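Local coordinates for protein methyltransferase (PDB 5N5D) that probably transfers a methyl group from S-adenosylmethionine to an oxygen, as an O-methyltransferase involved in the synthesis of tomaymycin, at residues 12-17 / 211-216; 25-30 / 106-111; 125-130 / 153-158; 191-196 / 218-223. All coordinates share one frame; numbering follows the deposited sequence. Where two conformers were deposited one is given.

Interaction 1 (12-17 / 211-216); sequences SVDVYF and VGTKGY. Unlike the reference sequence in segment 12-17: Val15 (reference Ala).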
# COMPACT_ATOMS: atom_id res chain seq x y z
N SER A 12 16.43 -9.34 7.35
CA SER A 12 17.29 -8.27 7.83
C SER A 12 16.76 -6.91 7.42
O SER A 12 16.77 -5.96 8.21
CB SER A 12 18.72 -8.47 7.31
OG SER A 12 19.56 -7.38 7.65
N VAL A 13 16.29 -6.79 6.18
CA VAL A 13 15.72 -5.52 5.72
C VAL A 13 14.43 -5.22 6.46
O VAL A 13 14.19 -4.08 6.88
CB VAL A 13 15.53 -5.58 4.20
CG1 VAL A 13 14.77 -4.35 3.71
CG2 VAL A 13 16.87 -5.69 3.50
N ASP A 14 13.56 -6.22 6.63
CA ASP A 14 12.31 -6.00 7.37
C ASP A 14 12.59 -5.59 8.81
O ASP A 14 11.96 -4.66 9.33
CB ASP A 14 11.45 -7.26 7.34
CG ASP A 14 10.11 -7.04 6.68
OD1 ASP A 14 9.88 -5.95 6.12
OD2 ASP A 14 9.28 -7.97 6.70
N VAL A 15 13.50 -6.30 9.47
CA VAL A 15 13.85 -5.97 10.86
C VAL A 15 14.40 -4.55 10.94
O VAL A 15 14.10 -3.81 11.88
CB VAL A 15 14.85 -7.01 11.41
CG1 VAL A 15 15.55 -6.52 12.68
CG2 VAL A 15 14.14 -8.33 11.67
N TYR A 16 15.21 -4.16 9.95
CA TYR A 16 15.78 -2.82 9.94
C TYR A 16 14.68 -1.76 9.84
O TYR A 16 14.61 -0.84 10.66
CB TYR A 16 16.77 -2.67 8.78
CG TYR A 16 17.13 -1.22 8.55
CD1 TYR A 16 18.04 -0.57 9.37
CD2 TYR A 16 16.54 -0.50 7.53
CE1 TYR A 16 18.35 0.76 9.17
CE2 TYR A 16 16.84 0.83 7.32
CZ TYR A 16 17.74 1.46 8.14
OH TYR A 16 18.00 2.79 7.90
N PHE A 17 13.83 -1.86 8.82
CA PHE A 17 12.75 -0.88 8.68
C PHE A 17 11.84 -0.90 9.90
O PHE A 17 11.48 0.16 10.43
CB PHE A 17 11.92 -1.18 7.42
CG PHE A 17 12.61 -0.86 6.12
CD1 PHE A 17 13.40 0.26 5.98
CD2 PHE A 17 12.41 -1.67 5.02
CE1 PHE A 17 14.01 0.55 4.76
CE2 PHE A 17 13.01 -1.39 3.81
CZ PHE A 17 13.81 -0.28 3.69
N VAL A 211 7.93 -9.21 -0.27
CA VAL A 211 8.78 -10.13 0.47
C VAL A 211 9.08 -9.49 1.81
O VAL A 211 8.73 -8.33 2.07
CB VAL A 211 10.08 -10.50 -0.28
CG1 VAL A 211 9.76 -11.19 -1.61
CG2 VAL A 211 10.97 -9.26 -0.49
N GLY A 212 9.73 -10.25 2.68
CA GLY A 212 9.95 -9.86 4.05
C GLY A 212 9.89 -11.07 4.94
O GLY A 212 10.06 -12.20 4.48
N THR A 213 9.63 -10.83 6.23
CA THR A 213 9.63 -11.92 7.21
C THR A 213 8.58 -12.99 6.92
O THR A 213 8.69 -14.09 7.46
CB THR A 213 9.41 -11.36 8.62
OG1 THR A 213 8.16 -10.68 8.68
CG2 THR A 213 10.53 -10.40 9.00
N LYS A 214 7.57 -12.69 6.10
CA LYS A 214 6.56 -13.68 5.75
C LYS A 214 6.94 -14.47 4.50
O LYS A 214 6.19 -15.38 4.11
CB LYS A 214 5.21 -13.01 5.53
CG LYS A 214 4.71 -12.21 6.73
CD LYS A 214 4.45 -13.08 7.95
CE LYS A 214 3.24 -13.98 7.75
NZ LYS A 214 2.86 -14.68 9.01
N GLY A 215 8.08 -14.17 3.90
CA GLY A 215 8.44 -14.78 2.64
C GLY A 215 7.78 -14.07 1.48
O GLY A 215 7.28 -12.95 1.60
N TYR A 216 7.76 -14.75 0.34
CA TYR A 216 7.20 -14.21 -0.90
C TYR A 216 5.69 -14.41 -0.92
O TYR A 216 5.20 -15.55 -0.81
CB TYR A 216 7.86 -14.91 -2.09
CG TYR A 216 7.22 -14.70 -3.44
CD1 TYR A 216 7.02 -13.42 -3.96
CD2 TYR A 216 6.86 -15.79 -4.23
CE1 TYR A 216 6.46 -13.24 -5.21
CE2 TYR A 216 6.30 -15.61 -5.48
CZ TYR A 216 6.10 -14.34 -5.96
OH TYR A 216 5.55 -14.17 -7.21
O HOH W 1 8.50 -7.85 9.41
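Asp14 lays its carboxylate against the start of the 212-215 turn, with OD2 over the backbone of Gly212 and Thr213 and CB beside the Thr213 methyl. The pivotal bond runs from Thr213 N to Asp14 OD2, 2.9 Å long and nearly straight at 166°. It arrives on the anti side of the oxygen, 32° out of the carboxylate plane. A CB on Gly212 would fall about 2.4 Å from Asp14 OD2, a clash; the backbone angles of Gly212 independently call for glycine. At Thr213 the hydroxyl sits between the backbone N and the carbonyl carbon (chi1 60°). This puts CG2 beside N, 3.7 Å from Asp14 CB. A water joins the two side chains, 2.9 Å from Thr213 OG1 and giving a weak bond to Asp14 OD2. The turn is type I, closed by Gly215 N to Gly212 O at 2.9 Å, and it links strands 203-211 and 217-224, the antiparallel pair at the end of this chain's Rossmann-like sheet, which the second subunit continues. Helix 6-21 thus meets the end of a beta hairpin. The other carboxylate oxygen, Asp14 OD1, accepts from Gln209 NE2 of the second subunit, which places the contact at the dimer interface. An alanine in place of Asp14 is likely to leave Thr213 N and that neighbouring glutamine amide without their acceptor. With one oxygen holding a backbone amide and the other an amide of the partner chain, a single buried carboxylate ties the hairpin turn to the interface, and these donors would tend to favour its charged form.

Interaction 2 (25-30 / 106-111); sequences DEALSK and LAEAGV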
# COMPACT_ATOMS: atom_id res chain seq x y z
N ASP A 25 3.71 -2.85 21.31
CA ASP A 25 3.54 -2.88 22.75
C ASP A 25 3.24 -4.31 23.20
O ASP A 25 3.28 -5.25 22.41
CB ASP A 25 2.47 -1.87 23.17
CG ASP A 25 1.08 -2.20 22.66
OD1 ASP A 25 0.94 -2.95 21.66
OD2 ASP A 25 0.11 -1.69 23.25
N GLU A 26 2.93 -4.48 24.48
CA GLU A 26 2.70 -5.82 25.03
C GLU A 26 1.63 -6.56 24.23
O GLU A 26 1.82 -7.72 23.83
CB GLU A 26 2.30 -5.70 26.50
CG GLU A 26 1.92 -7.02 27.19
CD GLU A 26 1.14 -6.82 28.49
OE1 GLU A 26 0.47 -5.77 28.65
OE2 GLU A 26 1.20 -7.71 29.36
N ALA A 27 0.48 -5.92 24.00
CA ALA A 27 -0.62 -6.60 23.33
C ALA A 27 -0.20 -7.11 21.96
O ALA A 27 -0.48 -8.25 21.59
CB ALA A 27 -1.83 -5.66 23.22
N LEU A 28 0.49 -6.27 21.18
CA LEU A 28 0.92 -6.67 19.85
C LEU A 28 2.00 -7.75 19.91
O LEU A 28 1.94 -8.73 19.15
CB LEU A 28 1.43 -5.47 19.06
CG LEU A 28 0.35 -4.55 18.47
CD1 LEU A 28 0.97 -3.25 17.98
CD2 LEU A 28 -0.39 -5.26 17.33
N SER A 29 2.99 -7.58 20.77
CA SER A 29 4.06 -8.58 20.85
C SER A 29 3.51 -9.93 21.31
O SER A 29 4.01 -10.97 20.86
CB SER A 29 5.17 -8.09 21.79
OG SER A 29 4.68 -7.88 23.09
N LYS A 30 2.51 -9.92 22.18
CA LYS A 30 1.89 -11.18 22.61
C LYS A 30 1.03 -11.76 21.49
O LYS A 30 1.09 -12.97 21.22
CB LYS A 30 1.04 -10.96 23.86
CG LYS A 30 1.84 -10.62 25.12
CD LYS A 30 0.93 -10.38 26.35
CE LYS A 30 0.29 -11.66 26.85
NZ LYS A 30 -0.41 -11.47 28.16
N LEU A 106 -7.01 -8.11 22.51
CA LEU A 106 -7.72 -6.86 22.26
C LEU A 106 -8.01 -6.12 23.56
O LEU A 106 -7.98 -4.88 23.59
CB LEU A 106 -9.00 -7.14 21.48
CG LEU A 106 -8.74 -7.67 20.06
CD1 LEU A 106 -9.99 -8.35 19.52
CD2 LEU A 106 -8.28 -6.54 19.14
N ALA A 107 -8.29 -6.86 24.63
CA ALA A 107 -8.46 -6.23 25.94
C ALA A 107 -7.15 -5.60 26.41
O ALA A 107 -7.13 -4.45 26.86
CB ALA A 107 -8.97 -7.26 26.94
N GLU A 108 -6.05 -6.36 26.32
CA GLU A 108 -4.74 -5.82 26.68
C GLU A 108 -4.42 -4.57 25.87
O GLU A 108 -3.80 -3.62 26.37
CB GLU A 108 -3.66 -6.88 26.46
CG GLU A 108 -3.73 -8.08 27.40
CD GLU A 108 -2.93 -9.28 26.91
OE1 GLU A 108 -2.39 -9.23 25.78
OE2 GLU A 108 -2.85 -10.28 27.65
N ALA A 109 -4.84 -4.55 24.60
CA ALA A 109 -4.54 -3.44 23.71
C ALA A 109 -5.38 -2.21 23.99
O ALA A 109 -5.08 -1.14 23.44
CB ALA A 109 -4.77 -3.88 22.26
N GLY A 110 -6.41 -2.32 24.82
CA GLY A 110 -7.27 -1.18 25.13
C GLY A 110 -8.31 -0.87 24.08
O GLY A 110 -8.79 0.27 24.03
N VAL A 111 -8.69 -1.85 23.25
CA VAL A 111 -9.61 -1.60 22.14
C VAL A 111 -10.83 -2.51 22.18
O VAL A 111 -11.59 -2.56 21.21
CB VAL A 111 -8.89 -1.74 20.78
CG1 VAL A 111 -7.76 -0.73 20.66
CG2 VAL A 111 -8.37 -3.15 20.57
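The methyl group of Ala27 fits against the last turn of helix 96-108, its CB 3.5 Å from Ala109 N and 3.6 Å from Ala109 CB. So small a side chain allows the backbones to come within 5.0 Å, measured between the CA atoms of Ala27 and Ala109. On the solvent side Glu108 reaches out to meet Lys30. Its CG lies anti to the carbonyl carbon (chi1 -68°) and the chain is extended beyond it, which carries the carboxylate across to the other helix. Lys30 starts in the same way but bends at chi3 (71°), and this turns its ammonium toward the glutamate; the two chains cross at about a right angle. Lys30 NZ forms a salt bridge of 2.8 Å with Glu108 OE2, approaching from above the carboxylate plane (41° out of it). Lys30 is modelled in two conformers, so this bridge, described for one of them, may be only partly populated. Glu108 OE1 has a second charge partner in Arg105. Arg81 is shared by both segments: it pairs with Asp25 OD2 and donates to Ala109 O. Asp25 also occupies the N-cap of helix 26-31, its OD1 accepting weakly from Leu28 N at 3.4 Å. The meeting point is therefore a capped helix start beside a Schellman motif, in which Gly110 terminates the helix of the crossover between parallel strands 88-93 and 115-119 of the Rossmann-like fold.

Interaction 3 (125-130 / 153-158); sequences ILPTLD and FTWALK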
# COMPACT_ATOMS: atom_id res chain seq x y z
N ILE A 125 -21.79 -16.13 8.81
CA ILE A 125 -21.91 -14.93 9.63
C ILE A 125 -22.16 -13.70 8.77
O ILE A 125 -22.95 -12.82 9.14
CB ILE A 125 -20.66 -14.78 10.50
CG1 ILE A 125 -20.63 -15.88 11.56
CG2 ILE A 125 -20.60 -13.40 11.15
CD1 ILE A 125 -19.26 -16.23 12.05
N LEU A 126 -21.48 -13.59 7.63
CA LEU A 126 -21.54 -12.38 6.82
C LEU A 126 -22.96 -11.91 6.52
O LEU A 126 -23.24 -10.71 6.67
CB LEU A 126 -20.74 -12.60 5.54
CG LEU A 126 -19.21 -12.58 5.75
CD1 LEU A 126 -18.46 -13.23 4.59
CD2 LEU A 126 -18.73 -11.16 5.95
N PRO A 127 -23.91 -12.76 6.10
CA PRO A 127 -25.26 -12.24 5.85
C PRO A 127 -25.90 -11.60 7.07
O PRO A 127 -26.75 -10.71 6.91
CB PRO A 127 -26.04 -13.47 5.37
CG PRO A 127 -25.18 -14.64 5.66
CD PRO A 127 -23.77 -14.16 5.69
N THR A 128 -25.52 -12.01 8.28
CA THR A 128 -26.10 -11.45 9.50
C THR A 128 -25.60 -10.04 9.78
O THR A 128 -26.14 -9.38 10.68
CB THR A 128 -25.79 -12.32 10.72
OG1 THR A 128 -24.44 -12.11 11.16
CG2 THR A 128 -25.99 -13.80 10.41
N LEU A 129 -24.59 -9.58 9.06
CA LEU A 129 -24.01 -8.26 9.26
C LEU A 129 -24.66 -7.19 8.40
O LEU A 129 -24.35 -6.00 8.57
CB LEU A 129 -22.51 -8.30 8.98
CG LEU A 129 -21.70 -9.34 9.77
CD1 LEU A 129 -20.23 -9.20 9.45
CD2 LEU A 129 -21.94 -9.21 11.28
N ASP A 130 -25.55 -7.56 7.49
CA ASP A 130 -26.20 -6.59 6.61
C ASP A 130 -27.37 -5.98 7.39
O ASP A 130 -28.54 -6.32 7.20
CB ASP A 130 -26.65 -7.25 5.32
CG ASP A 130 -26.93 -6.25 4.22
OD1 ASP A 130 -26.87 -5.03 4.48
OD2 ASP A 130 -27.21 -6.68 3.08
N PHE A 153 -15.43 -11.46 -1.38
CA PHE A 153 -15.43 -10.22 -2.13
C PHE A 153 -16.86 -9.77 -2.45
O PHE A 153 -17.20 -8.60 -2.28
CB PHE A 153 -14.61 -10.40 -3.41
CG PHE A 153 -14.61 -9.21 -4.32
CD1 PHE A 153 -14.21 -7.97 -3.87
CD2 PHE A 153 -14.98 -9.35 -5.64
CE1 PHE A 153 -14.20 -6.88 -4.73
CE2 PHE A 153 -14.97 -8.27 -6.50
CZ PHE A 153 -14.58 -7.03 -6.04
N THR A 154 -17.71 -10.70 -2.90
CA THR A 154 -19.11 -10.37 -3.13
C THR A 154 -19.74 -9.76 -1.89
O THR A 154 -20.44 -8.75 -1.96
CB THR A 154 -19.89 -11.62 -3.57
OG1 THR A 154 -19.36 -12.11 -4.80
CG2 THR A 154 -21.37 -11.29 -3.74
N TRP A 155 -19.48 -10.37 -0.73
CA TRP A 155 -20.03 -9.85 0.52
C TRP A 155 -19.41 -8.50 0.89
O TRP A 155 -20.10 -7.62 1.41
CB TRP A 155 -19.83 -10.86 1.65
CG TRP A 155 -20.95 -11.84 1.75
CD1 TRP A 155 -20.88 -13.19 1.58
CD2 TRP A 155 -22.32 -11.54 2.02
NE1 TRP A 155 -22.12 -13.75 1.74
CE2 TRP A 155 -23.02 -12.76 2.01
CE3 TRP A 155 -23.02 -10.36 2.28
CZ2 TRP A 155 -24.39 -12.82 2.24
CZ3 TRP A 155 -24.38 -10.43 2.51
CH2 TRP A 155 -25.05 -11.65 2.49
N ALA A 156 -18.11 -8.33 0.63
CA ALA A 156 -17.47 -7.04 0.88
C ALA A 156 -18.17 -5.93 0.10
O ALA A 156 -18.42 -4.84 0.64
CB ALA A 156 -15.99 -7.10 0.50
N LEU A 157 -18.52 -6.19 -1.16
CA LEU A 157 -19.25 -5.20 -1.95
C LEU A 157 -20.64 -4.96 -1.38
O LEU A 157 -21.09 -3.81 -1.27
CB LEU A 157 -19.33 -5.65 -3.40
CG LEU A 157 -18.01 -5.82 -4.15
CD1 LEU A 157 -18.29 -6.28 -5.57
CD2 LEU A 157 -17.18 -4.54 -4.15
N LYS A 158 -21.35 -6.03 -1.01
CA LYS A 158 -22.71 -5.88 -0.50
C LYS A 158 -22.73 -5.11 0.81
O LYS A 158 -23.69 -4.37 1.08
CB LYS A 158 -23.35 -7.26 -0.31
CG LYS A 158 -24.79 -7.22 0.16
CD LYS A 158 -25.70 -6.66 -0.93
CE LYS A 158 -27.16 -6.70 -0.50
NZ LYS A 158 -27.39 -5.92 0.74
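Segment 125-130, helical in its angles over 126-129 though without regular helix bonds, runs beside helix 149-158, with the CA atoms of Leu126 and Trp155 7.0 Å apart. One face of the Trp155 indole receives Leu126 and Pro127 together. Leu126 CB sits over the five-membered ring, 3.9 Å from its centroid and 10° off the normal, a CH-pi contact. The leucine's CG lies beside its own backbone N (chi1 -74°), from where CD1 reaches Trp155 CD1 at 3.9 Å. Pro127 covers the six-membered end, its CB 3.5 Å from Trp155 CH2. These residues join the connection entering strand 139-142 to the helix leaving it, part of the beta-alpha-beta crossover 139-142, 149-158, 165-169 of the Rossmann-like fold. Replacing Trp155 by an alanine would probably open a gap beneath Leu126 CB and the Pro127 ring. Farther along, Lys158 bends at chi2 and chi4 to bring NZ to Asp130. The salt bridge from Lys158 NZ to Asp130 OD2 is modelled at 2.5 Å, short enough for its exact length to be doubtful. Leu126 also touches Leu66 and Ile92 of the neighbouring strands.

Interaction 4 (191-196 / 218-223); sequences RRFHEM and GFTLAL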
# COMPACT_ATOMS: atom_id res chain seq x y z
N ARG A 191 -7.85 -16.72 -8.49
CA ARG A 191 -8.00 -16.41 -9.91
C ARG A 191 -9.41 -15.91 -10.21
O ARG A 191 -9.58 -14.90 -10.90
CB ARG A 191 -7.68 -17.65 -10.74
CG ARG A 191 -6.20 -18.02 -10.77
CD ARG A 191 -5.94 -19.29 -11.57
NE ARG A 191 -6.53 -19.24 -12.91
CZ ARG A 191 -5.95 -18.70 -13.97
NH1 ARG A 191 -4.75 -18.14 -13.89
NH2 ARG A 191 -6.57 -18.72 -15.14
N ARG A 192 -10.42 -16.61 -9.69
CA ARG A 192 -11.80 -16.18 -9.89
C ARG A 192 -12.01 -14.75 -9.39
O ARG A 192 -12.70 -13.95 -10.02
CB ARG A 192 -12.74 -17.15 -9.16
CG ARG A 192 -14.23 -16.82 -9.21
CD ARG A 192 -14.92 -17.46 -10.39
NE ARG A 192 -14.53 -16.80 -11.64
CZ ARG A 192 -15.16 -15.76 -12.17
NH1 ARG A 192 -14.72 -15.24 -13.30
NH2 ARG A 192 -16.23 -15.23 -11.58
N PHE A 193 -11.40 -14.43 -8.25
CA PHE A 193 -11.54 -13.09 -7.67
C PHE A 193 -10.94 -12.03 -8.58
O PHE A 193 -11.55 -10.98 -8.82
CB PHE A 193 -10.87 -13.11 -6.29
CG PHE A 193 -10.52 -11.75 -5.74
CD1 PHE A 193 -11.49 -10.79 -5.54
CD2 PHE A 193 -9.21 -11.47 -5.38
CE1 PHE A 193 -11.15 -9.55 -5.01
CE2 PHE A 193 -8.87 -10.23 -4.85
CZ PHE A 193 -9.84 -9.27 -4.67
N HIS A 194 -9.74 -12.29 -9.12
CA HIS A 194 -9.12 -11.33 -10.02
C HIS A 194 -9.91 -11.21 -11.31
O HIS A 194 -10.02 -10.11 -11.88
CB HIS A 194 -7.67 -11.72 -10.29
CG HIS A 194 -6.75 -11.35 -9.17
ND1 HIS A 194 -6.70 -12.06 -7.99
CD2 HIS A 194 -5.88 -10.32 -9.04
CE1 HIS A 194 -5.83 -11.49 -7.18
NE2 HIS A 194 -5.31 -10.44 -7.79
N GLU A 195 -10.48 -12.32 -11.78
CA GLU A 195 -11.34 -12.27 -12.95
C GLU A 195 -12.60 -11.44 -12.69
O GLU A 195 -13.05 -10.70 -13.58
CB GLU A 195 -11.72 -13.69 -13.36
CG GLU A 195 -10.57 -14.47 -13.96
CD GLU A 195 -10.86 -15.95 -14.07
OE1 GLU A 195 -12.04 -16.36 -13.90
OE2 GLU A 195 -9.90 -16.71 -14.32
N MET A 196 -13.18 -11.55 -11.49
CA MET A 196 -14.32 -10.71 -11.14
C MET A 196 -13.94 -9.24 -11.18
O MET A 196 -14.71 -8.41 -11.69
CB MET A 196 -14.84 -11.08 -9.75
CG MET A 196 -15.46 -12.45 -9.65
SD MET A 196 -15.68 -13.00 -7.94
CE MET A 196 -17.03 -11.96 -7.40
N GLY A 218 1.78 -11.67 -1.51
CA GLY A 218 1.26 -10.42 -2.04
C GLY A 218 -0.16 -10.17 -1.58
O GLY A 218 -0.80 -11.03 -0.97
N PHE A 219 -0.64 -8.96 -1.88
CA PHE A 219 -1.98 -8.55 -1.51
C PHE A 219 -2.64 -7.82 -2.66
O PHE A 219 -1.97 -7.32 -3.57
CB PHE A 219 -1.96 -7.66 -0.26
CG PHE A 219 -1.30 -6.32 -0.48
CD1 PHE A 219 0.07 -6.17 -0.37
CD2 PHE A 219 -2.06 -5.20 -0.77
CE1 PHE A 219 0.68 -4.93 -0.55
CE2 PHE A 219 -1.47 -3.96 -0.96
CZ PHE A 219 -0.10 -3.82 -0.84
N THR A 220 -3.97 -7.76 -2.60
CA THR A 220 -4.77 -6.98 -3.52
C THR A 220 -5.43 -5.84 -2.75
O THR A 220 -5.96 -6.05 -1.66
CB THR A 220 -5.85 -7.83 -4.18
OG1 THR A 220 -5.24 -8.91 -4.87
CG2 THR A 220 -6.68 -7.00 -5.17
N LEU A 221 -5.37 -4.65 -3.33
CA LEU A 221 -6.04 -3.48 -2.78
C LEU A 221 -7.06 -3.00 -3.79
O LEU A 221 -6.71 -2.69 -4.93
CB LEU A 221 -5.04 -2.37 -2.45
CG LEU A 221 -5.63 -1.19 -1.67
CD1 LEU A 221 -4.55 -0.52 -0.85
CD2 LEU A 221 -6.29 -0.18 -2.60
N ALA A 222 -8.32 -2.96 -3.37
CA ALA A 222 -9.42 -2.56 -4.23
C ALA A 222 -10.15 -1.37 -3.63
O ALA A 222 -10.30 -1.26 -2.41
CB ALA A 222 -10.40 -3.72 -4.43
N LEU A 223 -10.56 -0.46 -4.50
CA LEU A 223 -11.36 0.70 -4.13
C LEU A 223 -12.73 0.56 -4.78
O LEU A 223 -12.82 0.41 -6.01
CB LEU A 223 -10.69 1.99 -4.59
CG LEU A 223 -11.46 3.28 -4.35
CD1 LEU A 223 -11.58 3.58 -2.87
CD2 LEU A 223 -10.78 4.43 -5.08
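A single threonine hydroxyl, Thr220 OG1, meets two rings, Phe193 and His194. The setting is the Rossmann-like fold of an S-adenosylmethionine-dependent methyltransferase, in which strand 217-224 runs antiparallel to both neighbours, 165-169 and 203-211, and helix 185-198 packs over it. The backbones stay well apart, 8.9 Å between the CA atoms of His194 and Thr220, so the aromatic chains bridge the space. Phe193 stands with CG anti to its backbone N (chi1 161°), which sends the ring toward the strand. It presents its edge to the hydroxyl, CE2 lying 3.9 Å from Thr220 OG1, near the ring plane. His194 swings its CG beside the backbone N instead (chi1 -78°), and its imidazole comes obliquely past the threonine, with NE2 3.3 Å from Thr220 OG1. Both side chains hydrogen-bond with Ser207 OG on strand 203-211, the histidine through His194 NE2 and the threonine through Thr220 OG1. His194 ND1 is bonded to Val190 O one turn back, so the buried imidazole is held at both nitrogens and its rotation is fixed. Its ring also stacks with Phe17 of the second subunit. At the strand, Thr220 CG2 rests 3.9 Å from Phe193 CZ.

Interactions 3 and 4 are neighbours, with centres about 17 Å apart: Phe153 meets Phe193 edge-to-face, and Thr154 OG1 lies 3.5 Å from Met196 CE, so helices 149-158 and 185-198 pack together. Interactions 1 and 4 adjoin in sequence through the hairpin, their centres about 23 Å apart, and both reach the second subunit. Interaction 2 is nested along the chain inside the loop closed by interaction 1 and lies about 31 Å from interaction 4, centre to centre. Around bound S-adenosylmethionine the side chains of Leu126, Thr213 and Lys30 stand about 8, 11 and 12 Å away, all outside direct contact.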